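Local coordinates for protein galactitol-1-phosphate 5-dehydrogenase (Escherichia coli, PDB 4UEJ) that oxidises galactitol 1-phosphate to D-tagatose 6-phosphate with NAD(+), as a zinc-dependent, homodimeric member of the alcohol dehydrogenase family, at residues A[84-90]-A[290-295]; A[56-61]-A[107-111]; A[71-75]-A[125-130]; A[142-148]-A[171-175]. All blocks are in the same frame, centred on the assembly; numbering follows the deposited sequence.

Contact 1: residues A[84-90]-A[290-295]; sequences VPLLPCF and YSSPWP. With ZN (zinc ion), chain C.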
loop_
_atom_site.group_PDB
_atom_site.type_symbol
_atom_site.label_atom_id
_atom_site.label_comp_id
_atom_site.label_asym_id
_atom_site.label_seq_id
_atom_site.Cartn_x
_atom_site.Cartn_y
_atom_site.Cartn_z
ATOM N N VAL A 84 20.382 -19.127 7.505
ATOM C CA VAL A 84 19.749 -18.216 6.563
ATOM C C VAL A 84 18.909 -19.108 5.660
ATOM O O VAL A 84 19.443 -19.749 4.763
ATOM C CB VAL A 84 20.782 -17.427 5.746
ATOM C CG1 VAL A 84 20.094 -16.437 4.804
ATOM C CG2 VAL A 84 21.745 -16.713 6.670
ATOM N N PRO A 85 17.602 -19.211 5.939
ATOM C CA PRO A 85 16.880 -20.366 5.389
ATOM C C PRO A 85 16.508 -20.261 3.911
ATOM O O PRO A 85 16.299 -21.295 3.284
ATOM C CB PRO A 85 15.616 -20.436 6.259
ATOM C CG PRO A 85 15.434 -19.017 6.789
ATOM C CD PRO A 85 16.838 -18.513 6.993
ATOM N N LEU A 86 16.433 -19.048 3.376
ATOM C CA LEU A 86 16.114 -18.850 1.954
ATOM C C LEU A 86 17.324 -19.130 1.096
ATOM O O LEU A 86 18.416 -18.666 1.407
ATOM C CB LEU A 86 15.633 -17.416 1.697
ATOM C CG LEU A 86 15.493 -17.082 0.197
ATOM C CD1 LEU A 86 14.284 -17.759 -0.258
ATOM C CD2 LEU A 86 15.410 -15.613 -0.084
ATOM N N LEU A 87 17.137 -19.873 0.010
ATOM C CA LEU A 87 18.200 -20.010 -0.974
ATOM C C LEU A 87 17.703 -19.516 -2.321
ATOM O O LEU A 87 17.043 -20.254 -3.052
ATOM C CB LEU A 87 18.686 -21.459 -1.080
ATOM C CG LEU A 87 19.920 -21.668 -1.969
ATOM C CD1 LEU A 87 21.160 -21.020 -1.359
ATOM C CD2 LEU A 87 20.165 -23.149 -2.266
ATOM N N PRO A 88 18.008 -18.254 -2.650
ATOM C CA PRO A 88 17.683 -17.757 -3.988
ATOM C C PRO A 88 18.585 -18.398 -5.039
ATOM O O PRO A 88 19.617 -19.003 -4.696
ATOM C CB PRO A 88 17.929 -16.248 -3.885
ATOM C CG PRO A 88 18.807 -16.059 -2.726
ATOM C CD PRO A 88 18.683 -17.249 -1.816
ATOM N N CYS A 89 18.212 -18.260 -6.307
ATOM C CA CYS A 89 18.986 -18.851 -7.400
ATOM C C CYS A 89 20.196 -17.982 -7.754
ATOM O O CYS A 89 21.192 -18.485 -8.302
ATOM C CB CYS A 89 18.101 -19.070 -8.638
ATOM S SG CYS A 89 17.825 -17.604 -9.686
ATOM N N PHE A 90 20.084 -16.688 -7.442
ATOM C CA PHE A 90 21.128 -15.676 -7.642
ATOM C C PHE A 90 21.442 -15.354 -9.096
ATOM O O PHE A 90 22.418 -14.646 -9.376
ATOM C CB PHE A 90 22.429 -16.086 -6.942
ATOM C CG PHE A 90 22.343 -16.053 -5.455
ATOM C CD1 PHE A 90 22.155 -14.858 -4.789
ATOM C CD2 PHE A 90 22.471 -17.220 -4.719
ATOM C CE1 PHE A 90 22.079 -14.830 -3.410
ATOM C CE2 PHE A 90 22.394 -17.199 -3.344
ATOM C CZ PHE A 90 22.207 -16.002 -2.689
ATOM N N TYR A 290 15.393 -10.318 3.492
ATOM C CA TYR A 290 16.681 -10.298 2.821
ATOM C C TYR A 290 16.844 -9.059 1.994
ATOM O O TYR A 290 15.869 -8.471 1.521
ATOM C CB TYR A 290 16.855 -11.530 1.926
ATOM C CG TYR A 290 16.579 -12.781 2.692
ATOM C CD1 TYR A 290 17.544 -13.317 3.526
ATOM C CD2 TYR A 290 15.340 -13.399 2.626
ATOM C CE1 TYR A 290 17.293 -14.441 4.264
ATOM C CE2 TYR A 290 15.082 -14.528 3.352
ATOM C CZ TYR A 290 16.069 -15.044 4.175
ATOM O OH TYR A 290 15.837 -16.172 4.919
ATOM N N SER A 291 18.100 -8.674 1.827
ATOM C CA SER A 291 18.450 -7.577 0.951
ATOM C C SER A 291 19.900 -7.746 0.527
ATOM O O SER A 291 20.598 -8.649 0.990
ATOM C CB SER A 291 18.224 -6.226 1.640
ATOM O OG SER A 291 18.998 -6.115 2.819
ATOM N N SER A 292 20.344 -6.882 -0.372
ATOM C CA SER A 292 21.700 -6.964 -0.898
ATOM C C SER A 292 22.639 -6.038 -0.126
ATOM O O SER A 292 22.243 -4.935 0.248
ATOM C CB SER A 292 21.703 -6.614 -2.385
ATOM O OG SER A 292 23.024 -6.477 -2.864
ATOM N N PRO A 293 23.888 -6.483 0.114
ATOM C CA PRO A 293 24.424 -7.788 -0.291
ATOM C C PRO A 293 23.962 -8.930 0.610
ATOM O O PRO A 293 23.832 -8.745 1.822
ATOM C CB PRO A 293 25.934 -7.590 -0.182
ATOM C CG PRO A 293 26.088 -6.600 0.911
ATOM C CD PRO A 293 24.900 -5.678 0.823
ATOM N N TRP A 294 23.708 -10.085 -0.000
ATOM C CA TRP A 294 23.214 -11.281 0.686
ATOM C C TRP A 294 23.975 -11.613 1.973
ATOM O O TRP A 294 25.201 -11.619 1.967
ATOM C CB TRP A 294 23.292 -12.478 -0.268
ATOM C CG TRP A 294 22.749 -13.737 0.313
ATOM C CD1 TRP A 294 23.462 -14.769 0.861
ATOM C CD2 TRP A 294 21.366 -14.096 0.427
ATOM N NE1 TRP A 294 22.602 -15.750 1.305
ATOM C CE2 TRP A 294 21.312 -15.360 1.052
ATOM C CE3 TRP A 294 20.167 -13.471 0.060
ATOM C CZ2 TRP A 294 20.112 -16.012 1.308
ATOM C CZ3 TRP A 294 18.977 -14.115 0.319
ATOM C CH2 TRP A 294 18.956 -15.373 0.946
ATOM N N PRO A 295 23.253 -11.915 3.072
ATOM C CA PRO A 295 21.791 -11.969 3.206
ATOM C C PRO A 295 21.137 -10.624 3.488
ATOM O O PRO A 295 19.908 -10.539 3.515
ATOM C CB PRO A 295 21.591 -12.910 4.397
ATOM C CG PRO A 295 22.786 -12.633 5.265
ATOM C CD PRO A 295 23.928 -12.408 4.287
HETATM ZN ZN ZN C . 16.601 -15.956 -8.547
#
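Where the lobe that carries the structural zinc meets the coenzyme-binding domain, residues 84-90 pack against the loop 290-295 that leads into helix 297-307. Trp294 is the centrepiece. The edge of Phe90 meets one face of its indole in a T-shaped pair, the centroids of the Phe90 ring and the five-membered ring 5.0 Å apart and planes at 87°, while Pro88 makes a CH-pi contact, its CG 3.9 Å from the centroid of the six-membered ring. Val84 CG1 lies 3.5 Å from both Tyr290 CE1 and Trp294 CZ2. Leu86 sits against the same two rings, with CB 3.4 Å from Tyr290 CE2 and CD2 3.7 Å from Trp294 CH2. Leu86 N gives a weak hydrogen bond to Tyr290 OH (3.3 Å); the indole NE1 bonds to the carbonyl of Lys126. Between Pro88 and Phe90, Cys89 has no contact with 290-295 and binds the zinc through SG at 2.4 Å, with Cys92, Cys95 and Cys103. With one weak hydrogen bond across it, the joint rests almost wholly on apolar and aromatic packing.

Contact 2: residues A[56-61]-A[107-111]; sequences TLGHEF and DFIGS. With ZN (zinc ion), chain D.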
loop_
_atom_site.group_PDB
_atom_site.type_symbol
_atom_site.label_atom_id
_atom_site.label_comp_id
_atom_site.label_asym_id
_atom_site.label_seq_id
_atom_site.Cartn_x
_atom_site.Cartn_y
_atom_site.Cartn_z
ATOM N N THR A 56 10.024 -32.143 7.726
ATOM C CA THR A 56 10.676 -31.672 8.936
ATOM C C THR A 56 10.814 -30.161 8.830
ATOM O O THR A 56 11.451 -29.645 7.909
ATOM C CB THR A 56 12.051 -32.336 9.152
ATOM O OG1 THR A 56 11.862 -33.737 9.395
ATOM C CG2 THR A 56 12.766 -31.719 10.349
ATOM N N LEU A 57 10.188 -29.449 9.761
ATOM C CA LEU A 57 10.182 -27.993 9.711
ATOM C C LEU A 57 11.377 -27.397 10.461
ATOM O O LEU A 57 12.266 -28.118 10.921
ATOM C CB LEU A 57 8.867 -27.457 10.290
ATOM C CG LEU A 57 7.580 -27.933 9.601
ATOM C CD1 LEU A 57 6.334 -27.458 10.358
ATOM C CD2 LEU A 57 7.545 -27.467 8.160
ATOM N N GLY A 58 11.387 -26.077 10.582
ATOM C CA GLY A 58 12.411 -25.386 11.347
ATOM C C GLY A 58 13.299 -24.469 10.519
ATOM O O GLY A 58 14.223 -24.942 9.844
ATOM N N HIS A 59 13.047 -23.162 10.589
ATOM C CA HIS A 59 13.880 -22.201 9.863
ATOM C C HIS A 59 14.437 -21.089 10.747
ATOM O O HIS A 59 14.914 -20.062 10.250
ATOM C CB HIS A 59 13.099 -21.585 8.695
ATOM C CG HIS A 59 11.858 -20.849 9.097
ATOM N ND1 HIS A 59 10.650 -21.480 9.297
ATOM C CD2 HIS A 59 11.632 -19.531 9.301
ATOM C CE1 HIS A 59 9.733 -20.579 9.613
ATOM N NE2 HIS A 59 10.305 -19.392 9.624
ATOM N N GLU A 60 14.384 -21.307 12.055
ATOM C CA GLU A 60 14.835 -20.338 13.039
ATOM C C GLU A 60 15.786 -21.064 13.959
ATOM O O GLU A 60 15.391 -21.477 15.048
ATOM C CB GLU A 60 13.667 -19.775 13.859
ATOM C CG GLU A 60 12.555 -19.102 13.078
ATOM C CD GLU A 60 11.424 -18.641 13.990
ATOM O OE1 GLU A 60 11.349 -19.136 15.134
ATOM O OE2 GLU A 60 10.622 -17.769 13.581
ATOM N N PHE A 61 17.024 -21.263 13.528
ATOM C CA PHE A 61 17.907 -22.064 14.351
ATOM C C PHE A 61 19.371 -21.677 14.281
ATOM O O PHE A 61 19.806 -20.963 13.381
ATOM C CB PHE A 61 17.753 -23.563 14.019
ATOM C CG PHE A 61 18.130 -23.960 12.608
ATOM C CD1 PHE A 61 17.177 -23.988 11.605
ATOM C CD2 PHE A 61 19.414 -24.399 12.314
ATOM C CE1 PHE A 61 17.510 -24.397 10.312
ATOM C CE2 PHE A 61 19.758 -24.812 11.018
ATOM C CZ PHE A 61 18.807 -24.833 10.032
ATOM N N ASP A 107 14.751 -21.986 -2.830
ATOM C CA ASP A 107 14.521 -23.042 -1.857
ATOM C C ASP A 107 14.319 -22.391 -0.502
ATOM O O ASP A 107 14.674 -21.230 -0.298
ATOM C CB ASP A 107 15.692 -24.024 -1.809
ATOM C CG ASP A 107 15.270 -25.420 -1.390
ATOM O OD1 ASP A 107 14.129 -25.593 -0.895
ATOM O OD2 ASP A 107 16.087 -26.349 -1.563
ATOM N N PHE A 108 13.721 -23.118 0.425
ATOM C CA PHE A 108 13.552 -22.558 1.752
ATOM C C PHE A 108 13.655 -23.657 2.787
ATOM O O PHE A 108 12.864 -24.598 2.793
ATOM C CB PHE A 108 12.218 -21.825 1.882
ATOM C CG PHE A 108 12.157 -20.937 3.076
ATOM C CD1 PHE A 108 11.781 -21.437 4.311
ATOM C CD2 PHE A 108 12.520 -19.608 2.977
ATOM C CE1 PHE A 108 11.748 -20.619 5.418
ATOM C CE2 PHE A 108 12.495 -18.803 4.069
ATOM C CZ PHE A 108 12.097 -19.295 5.293
ATOM N N ILE A 109 14.663 -23.540 3.641
ATOM C CA ILE A 109 14.916 -24.533 4.667
ATOM C C ILE A 109 13.767 -24.514 5.678
ATOM O O ILE A 109 13.480 -23.486 6.282
ATOM C CB ILE A 109 16.271 -24.261 5.337
ATOM C CG1 ILE A 109 17.392 -24.521 4.325
ATOM C CG2 ILE A 109 16.443 -25.082 6.617
ATOM C CD1 ILE A 109 18.669 -23.783 4.647
ATOM N N GLY A 110 13.094 -25.648 5.826
ATOM C CA GLY A 110 11.979 -25.756 6.747
ATOM C C GLY A 110 10.628 -25.472 6.119
ATOM O O GLY A 110 9.624 -25.346 6.821
ATOM N N SER A 111 10.586 -25.377 4.795
ATOM C CA SER A 111 9.314 -25.177 4.105
ATOM C C SER A 111 9.318 -25.888 2.754
ATOM O O SER A 111 8.461 -26.732 2.482
ATOM C CB SER A 111 9.025 -23.686 3.923
ATOM O OG SER A 111 7.784 -23.482 3.260
HETATM ZN ZN ZN D . 9.506 -17.503 10.022
HETATM O O HOH W 1 9.795 -24.067 9.286
HETATM O O HOH W 2 10.593 -16.490 11.373
#
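Asp107 opens segment 107-111 by accepting a hydrogen bond at OD1 from Phe108 N (2.8 Å). Phe108 then turns its ring edge toward the face of the His59 imidazole, centroids 5.4 Å apart and planes at 64°, with CE1 3.7 Å from His59 CB. Ile109 puts its carbonyl O 3.1 Å from His59 CB without finding a hydrogen-bond partner, and its CG2 lies 3.9 Å from Phe61 CE1. This is one wall of the catalytic zinc site in the GroES-like domain: His59 NE2 binds the metal at 2.1 Å alongside Cys38, and a water 2.0 Å from the zinc donates a hydrogen bond to Glu60 OE2 (2.6 Å). Gly110 passes closest, its CA 4.1 Å from that of Leu57; a CB here would clash with Gly58 O. Gly110 O touches Leu57 CD2 at 3.3 Å and accepts a hydrogen bond from a second water (2.8 Å), which accepts from Gly58 N (2.9 Å) and His59 ND1 (2.7 Å). Ser111 N bonds back to Phe108 O (3.1 Å).

Contact 3: residues A[71-75]-A[125-130]; sequences GVDDL and RKNVFA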
loop_
_atom_site.group_PDB
_atom_site.type_symbol
_atom_site.label_atom_id
_atom_site.label_comp_id
_atom_site.label_asym_id
_atom_site.label_seq_id
_atom_site.Cartn_x
_atom_site.Cartn_y
_atom_site.Cartn_z
ATOM N N GLY A 71 35.130 -26.702 -0.782
ATOM C CA GLY A 71 35.154 -25.374 -1.364
ATOM C C GLY A 71 34.883 -24.274 -0.356
ATOM O O GLY A 71 34.866 -23.094 -0.709
ATOM N N VAL A 72 34.663 -24.656 0.901
ATOM C CA VAL A 72 34.371 -23.683 1.954
ATOM C C VAL A 72 35.645 -23.312 2.708
ATOM O O VAL A 72 36.239 -24.147 3.397
ATOM C CB VAL A 72 33.321 -24.217 2.954
ATOM C CG1 VAL A 72 33.121 -23.224 4.101
ATOM C CG2 VAL A 72 31.997 -24.485 2.249
ATOM N N ASP A 73 36.065 -22.058 2.574
ATOM C CA ASP A 73 37.339 -21.630 3.147
ATOM C C ASP A 73 37.196 -20.608 4.274
ATOM O O ASP A 73 38.184 -20.261 4.926
ATOM C CB ASP A 73 38.257 -21.070 2.045
ATOM C CG ASP A 73 37.688 -19.825 1.354
ATOM O OD1 ASP A 73 36.660 -19.276 1.800
ATOM O OD2 ASP A 73 38.291 -19.387 0.350
ATOM N N ASP A 74 35.976 -20.136 4.514
ATOM C CA ASP A 74 35.781 -19.083 5.504
ATOM C C ASP A 74 34.957 -19.546 6.705
ATOM O O ASP A 74 34.517 -18.735 7.516
ATOM C CB ASP A 74 35.146 -17.852 4.847
ATOM C CG ASP A 74 33.733 -18.105 4.340
ATOM O OD1 ASP A 74 33.346 -19.277 4.138
ATOM O OD2 ASP A 74 33.009 -17.113 4.125
ATOM N N LEU A 75 34.770 -20.856 6.822
ATOM C CA LEU A 75 34.132 -21.441 7.994
ATOM C C LEU A 75 34.843 -22.717 8.395
ATOM O O LEU A 75 35.415 -23.413 7.557
ATOM C CB LEU A 75 32.655 -21.734 7.741
ATOM C CG LEU A 75 31.670 -20.571 7.777
ATOM C CD1 LEU A 75 30.276 -21.125 7.603
ATOM C CD2 LEU A 75 31.787 -19.779 9.074
ATOM N N ARG A 125 26.715 -23.107 2.076
ATOM C CA ARG A 125 27.451 -22.042 2.764
ATOM C C ARG A 125 26.624 -20.760 2.849
ATOM O O ARG A 125 26.607 -20.075 3.876
ATOM C CB ARG A 125 28.780 -21.761 2.049
ATOM C CG ARG A 125 29.493 -20.485 2.507
ATOM C CD ARG A 125 29.870 -20.557 3.973
ATOM N NE ARG A 125 30.481 -19.319 4.451
ATOM C CZ ARG A 125 29.810 -18.316 5.016
ATOM N NH1 ARG A 125 28.494 -18.389 5.174
ATOM N NH2 ARG A 125 30.459 -17.233 5.425
ATOM N N LYS A 126 25.914 -20.447 1.773
ATOM C CA LYS A 126 25.133 -19.220 1.729
ATOM C C LYS A 126 23.908 -19.284 2.637
ATOM O O LYS A 126 23.224 -18.279 2.822
ATOM C CB LYS A 126 24.715 -18.905 0.295
ATOM C CG LYS A 126 25.864 -18.343 -0.541
ATOM C CD LYS A 126 25.380 -17.773 -1.858
ATOM C CE LYS A 126 26.281 -16.641 -2.333
ATOM N NZ LYS A 126 27.710 -17.058 -2.386
ATOM N N ASN A 127 23.640 -20.462 3.199
ATOM C CA ASN A 127 22.530 -20.644 4.134
ATOM C C ASN A 127 22.951 -20.596 5.603
ATOM O O ASN A 127 22.177 -20.971 6.477
ATOM C CB ASN A 127 21.815 -21.979 3.884
ATOM C CG ASN A 127 21.062 -22.015 2.575
ATOM O OD1 ASN A 127 21.227 -22.948 1.782
ATOM N ND2 ASN A 127 20.214 -21.009 2.344
ATOM N N VAL A 128 24.179 -20.176 5.882
ATOM C CA VAL A 128 24.556 -19.941 7.276
ATOM C C VAL A 128 25.192 -18.572 7.431
ATOM O O VAL A 128 25.801 -18.038 6.499
ATOM C CB VAL A 128 25.523 -21.012 7.827
ATOM C CG1 VAL A 128 24.849 -22.377 7.872
ATOM C CG2 VAL A 128 26.786 -21.071 7.003
ATOM N N PHE A 129 25.041 -18.026 8.631
ATOM C CA PHE A 129 25.470 -16.678 8.965
ATOM C C PHE A 129 26.251 -16.757 10.261
ATOM O O PHE A 129 25.724 -17.189 11.273
ATOM C CB PHE A 129 24.252 -15.758 9.086
ATOM C CG PHE A 129 24.546 -14.390 9.627
ATOM C CD1 PHE A 129 24.962 -13.372 8.783
ATOM C CD2 PHE A 129 24.334 -14.099 10.970
ATOM C CE1 PHE A 129 25.202 -12.097 9.275
ATOM C CE2 PHE A 129 24.571 -12.831 11.465
ATOM C CZ PHE A 129 25.012 -11.828 10.611
ATOM N N ALA A 130 27.522 -16.373 10.206
ATOM C CA ALA A 130 28.422 -16.556 11.339
ATOM C C ALA A 130 28.048 -15.644 12.498
ATOM O O ALA A 130 27.812 -14.459 12.303
ATOM C CB ALA A 130 29.860 -16.306 10.916
#
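From the exposed Gly71 the loop runs to Val72, whose CB points at the other segment and whose CG1 comes within 4.2 Å of Arg125 CD, against the aliphatic part of that long side chain. Asp74 supplies the charge: its carboxylate meets the NE/NH2 side of the Arg125 guanidinium in a side-on, bidentate salt bridge, with NE donating to OD1 and NH2 to OD2, both at 2.9 Å. Segment 71-75 belongs to the loop joining strands 60-68 and 80-83, neighbours in the sheet of the GroES-like domain, while strand 128-130 pairs antiparallel with the far side of that hairpin, along 80-83. The bridge therefore ties the hairpin loop to the short 3-10 turn, 125-126, that precedes strand 128-130. Leu75 works beneath the charged pair. Its CD1 lies over one face of the guanidinium, 3.6 Å from Arg125 NE, and touches Val128 CG2 at 3.5 Å; CD2 makes a looser approach of 4.4 Å to Ala130 CB. Val128 continues inward onto Val28 and Val30 of strand 27-36.

Contact 4: residues A[142-148]-A[171-175]; sequences FIEPITV and TIGLL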
loop_
_atom_site.group_PDB
_atom_site.type_symbol
_atom_site.label_atom_id
_atom_site.label_comp_id
_atom_site.label_asym_id
_atom_site.label_seq_id
_atom_site.Cartn_x
_atom_site.Cartn_y
_atom_site.Cartn_z
ATOM N N PHE A 142 17.264 -16.647 17.203
ATOM C CA PHE A 142 16.334 -15.524 17.130
ATOM C C PHE A 142 16.706 -14.535 16.051
ATOM O O PHE A 142 15.943 -13.604 15.778
ATOM C CB PHE A 142 16.246 -14.801 18.480
ATOM C CG PHE A 142 15.422 -15.533 19.494
ATOM C CD1 PHE A 142 15.993 -16.503 20.292
ATOM C CD2 PHE A 142 14.067 -15.270 19.625
ATOM C CE1 PHE A 142 15.233 -17.186 21.234
ATOM C CE2 PHE A 142 13.303 -15.951 20.562
ATOM C CZ PHE A 142 13.891 -16.915 21.364
ATOM N N ILE A 143 17.863 -14.734 15.424
ATOM C CA ILE A 143 18.302 -13.771 14.416
ATOM C C ILE A 143 17.341 -13.693 13.238
ATOM O O ILE A 143 16.980 -12.597 12.812
ATOM C CB ILE A 143 19.702 -14.099 13.909
ATOM C CG1 ILE A 143 20.699 -13.896 15.044
ATOM C CG2 ILE A 143 20.074 -13.211 12.721
ATOM C CD1 ILE A 143 22.116 -13.926 14.573
ATOM N N GLU A 144 16.927 -14.845 12.717
ATOM C CA GLU A 144 16.000 -14.872 11.603
ATOM C C GLU A 144 14.670 -14.148 11.939
ATOM O O GLU A 144 14.247 -13.263 11.177
ATOM C CB GLU A 144 15.785 -16.323 11.150
ATOM C CG GLU A 144 15.239 -16.472 9.742
ATOM C CD GLU A 144 13.741 -16.384 9.680
ATOM O OE1 GLU A 144 13.103 -16.345 10.752
ATOM O OE2 GLU A 144 13.197 -16.331 8.554
ATOM N N PRO A 145 14.031 -14.469 13.087
ATOM C CA PRO A 145 12.798 -13.713 13.357
ATOM C C PRO A 145 13.021 -12.213 13.644
ATOM O O PRO A 145 12.127 -11.412 13.313
ATOM C CB PRO A 145 12.192 -14.446 14.576
ATOM C CG PRO A 145 13.281 -15.295 15.124
ATOM C CD PRO A 145 14.135 -15.664 13.946
ATOM N N ILE A 146 14.178 -11.829 14.181
ATOM C CA ILE A 146 14.496 -10.403 14.320
ATOM C C ILE A 146 14.503 -9.732 12.953
ATOM O O ILE A 146 13.938 -8.653 12.766
ATOM C CB ILE A 146 15.845 -10.188 14.989
ATOM C CG1 ILE A 146 15.752 -10.610 16.452
ATOM C CG2 ILE A 146 16.251 -8.703 14.950
ATOM C CD1 ILE A 146 17.093 -10.760 17.071
ATOM N N THR A 147 15.131 -10.389 11.986
ATOM C CA THR A 147 15.269 -9.752 10.683
ATOM C C THR A 147 13.945 -9.561 9.964
ATOM O O THR A 147 13.880 -8.753 9.061
ATOM C CB THR A 147 16.214 -10.520 9.731
ATOM O OG1 THR A 147 15.678 -11.819 9.437
ATOM C CG2 THR A 147 17.623 -10.624 10.351
ATOM N N VAL A 148 12.908 -10.303 10.342
ATOM C CA VAL A 148 11.591 -10.099 9.742
ATOM C C VAL A 148 11.129 -8.649 9.958
ATOM O O VAL A 148 10.772 -7.932 9.001
ATOM C CB VAL A 148 10.556 -11.067 10.312
ATOM C CG1 VAL A 148 9.178 -10.740 9.789
ATOM C CG2 VAL A 148 10.932 -12.506 9.952
ATOM N N THR A 171 5.967 -13.474 18.754
ATOM C CA THR A 171 7.401 -13.230 18.857
ATOM C C THR A 171 7.912 -12.173 17.875
ATOM O O THR A 171 8.684 -11.300 18.241
ATOM C CB THR A 171 8.197 -14.512 18.661
ATOM O OG1 THR A 171 7.757 -15.469 19.628
ATOM C CG2 THR A 171 9.678 -14.238 18.866
ATOM N N ILE A 172 7.480 -12.263 16.618
ATOM C CA ILE A 172 7.900 -11.298 15.617
ATOM C C ILE A 172 7.554 -9.880 16.054
ATOM O O ILE A 172 8.390 -8.982 16.002
ATOM C CB ILE A 172 7.247 -11.578 14.251
ATOM C CG1 ILE A 172 7.667 -12.953 13.738
ATOM C CG2 ILE A 172 7.633 -10.500 13.243
ATOM C CD1 ILE A 172 9.145 -13.070 13.538
ATOM N N GLY A 173 6.321 -9.694 16.496
ATOM C CA GLY A 173 5.874 -8.394 16.986
ATOM C C GLY A 173 6.633 -7.876 18.198
ATOM O O GLY A 173 6.996 -6.699 18.263
ATOM N N LEU A 174 6.866 -8.741 19.183
ATOM C CA LEU A 174 7.590 -8.308 20.358
ATOM C C LEU A 174 9.022 -7.941 20.004
ATOM O O LEU A 174 9.566 -6.993 20.552
ATOM C CB LEU A 174 7.573 -9.393 21.434
ATOM C CG LEU A 174 6.191 -9.628 22.039
ATOM C CD1 LEU A 174 6.172 -10.876 22.935
ATOM C CD2 LEU A 174 5.775 -8.390 22.836
ATOM N N LEU A 175 9.642 -8.697 19.096
ATOM C CA LEU A 175 10.998 -8.355 18.650
ATOM C C LEU A 175 10.997 -7.003 17.939
ATOM O O LEU A 175 11.893 -6.180 18.143
ATOM C CB LEU A 175 11.569 -9.439 17.734
ATOM C CG LEU A 175 11.938 -10.743 18.476
ATOM C CD1 LEU A 175 12.139 -11.875 17.456
ATOM C CD2 LEU A 175 13.173 -10.560 19.302
HETATM O O HOH W 3 10.770 -9.140 14.165
#
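Two helix starts cross here: the axes of 143-148 and 171-175 come within 8.5 Å at a signed angle of -69°. The backbones are nearest at Pro145 with Ile172 and at Ile146 with Leu175, CA atoms 5.9 Å apart in both pairs. Pro145 fits between two side chains of the other helix, its CB 3.5 Å from Ile172 CD1 and 3.9 Å from Leu175 CD1. Leu175 also takes Ile146, with CG1 of the isoleucine 3.8 Å from its CD2. Helix 171-182 follows strand 163-167 of the parallel sheet, and Gly173 falls in a GxGxxG pattern consistent with the nucleotide-binding turn of a Rossmann fold; helix 143-155 thus packs against the start of the first Rossmann helix. Further along, Val148 CG1 meets Ile172 CG2 at 3.8 Å, while at the other end the rim of the Phe142 ring skirts Thr171, CE2 to CG2 4.4 Å. One water lies within hydrogen-bonding distance of two carbonyls, Pro145 O at 2.8 Å and Ile172 O at 3.0 Å. Glu144, the position of a zinc ligand in related enzymes, takes no part in this packing: it touches His59 and Glu60, and its OE1 stands off the catalytic zinc at 3.8 Å.

How the contacts relate
Starting from the N terminus, residues 56-61, 71-75 and 84-90 come first, before any contact has closed. Contact 2 closes when 107-111 returns to 56-61, and contact 3 when 125-130 meets 71-75; the two loops cross, both inside the GroES-like domain. Contact 4 opens only after both are closed and joins helix 143-155 to the first Rossmann helix. Contact 1 closes last, some 200 residues after 84-90; it crosses contacts 2 and 3, encloses contact 4, and ties the zinc-bearing lobe to the coenzyme-binding domain. Strands 86-87 and 107-108 pair directly, Leu87 N lying 2.8 Å from Asp107 O, so contacts 1 and 2 share a small antiparallel sheet.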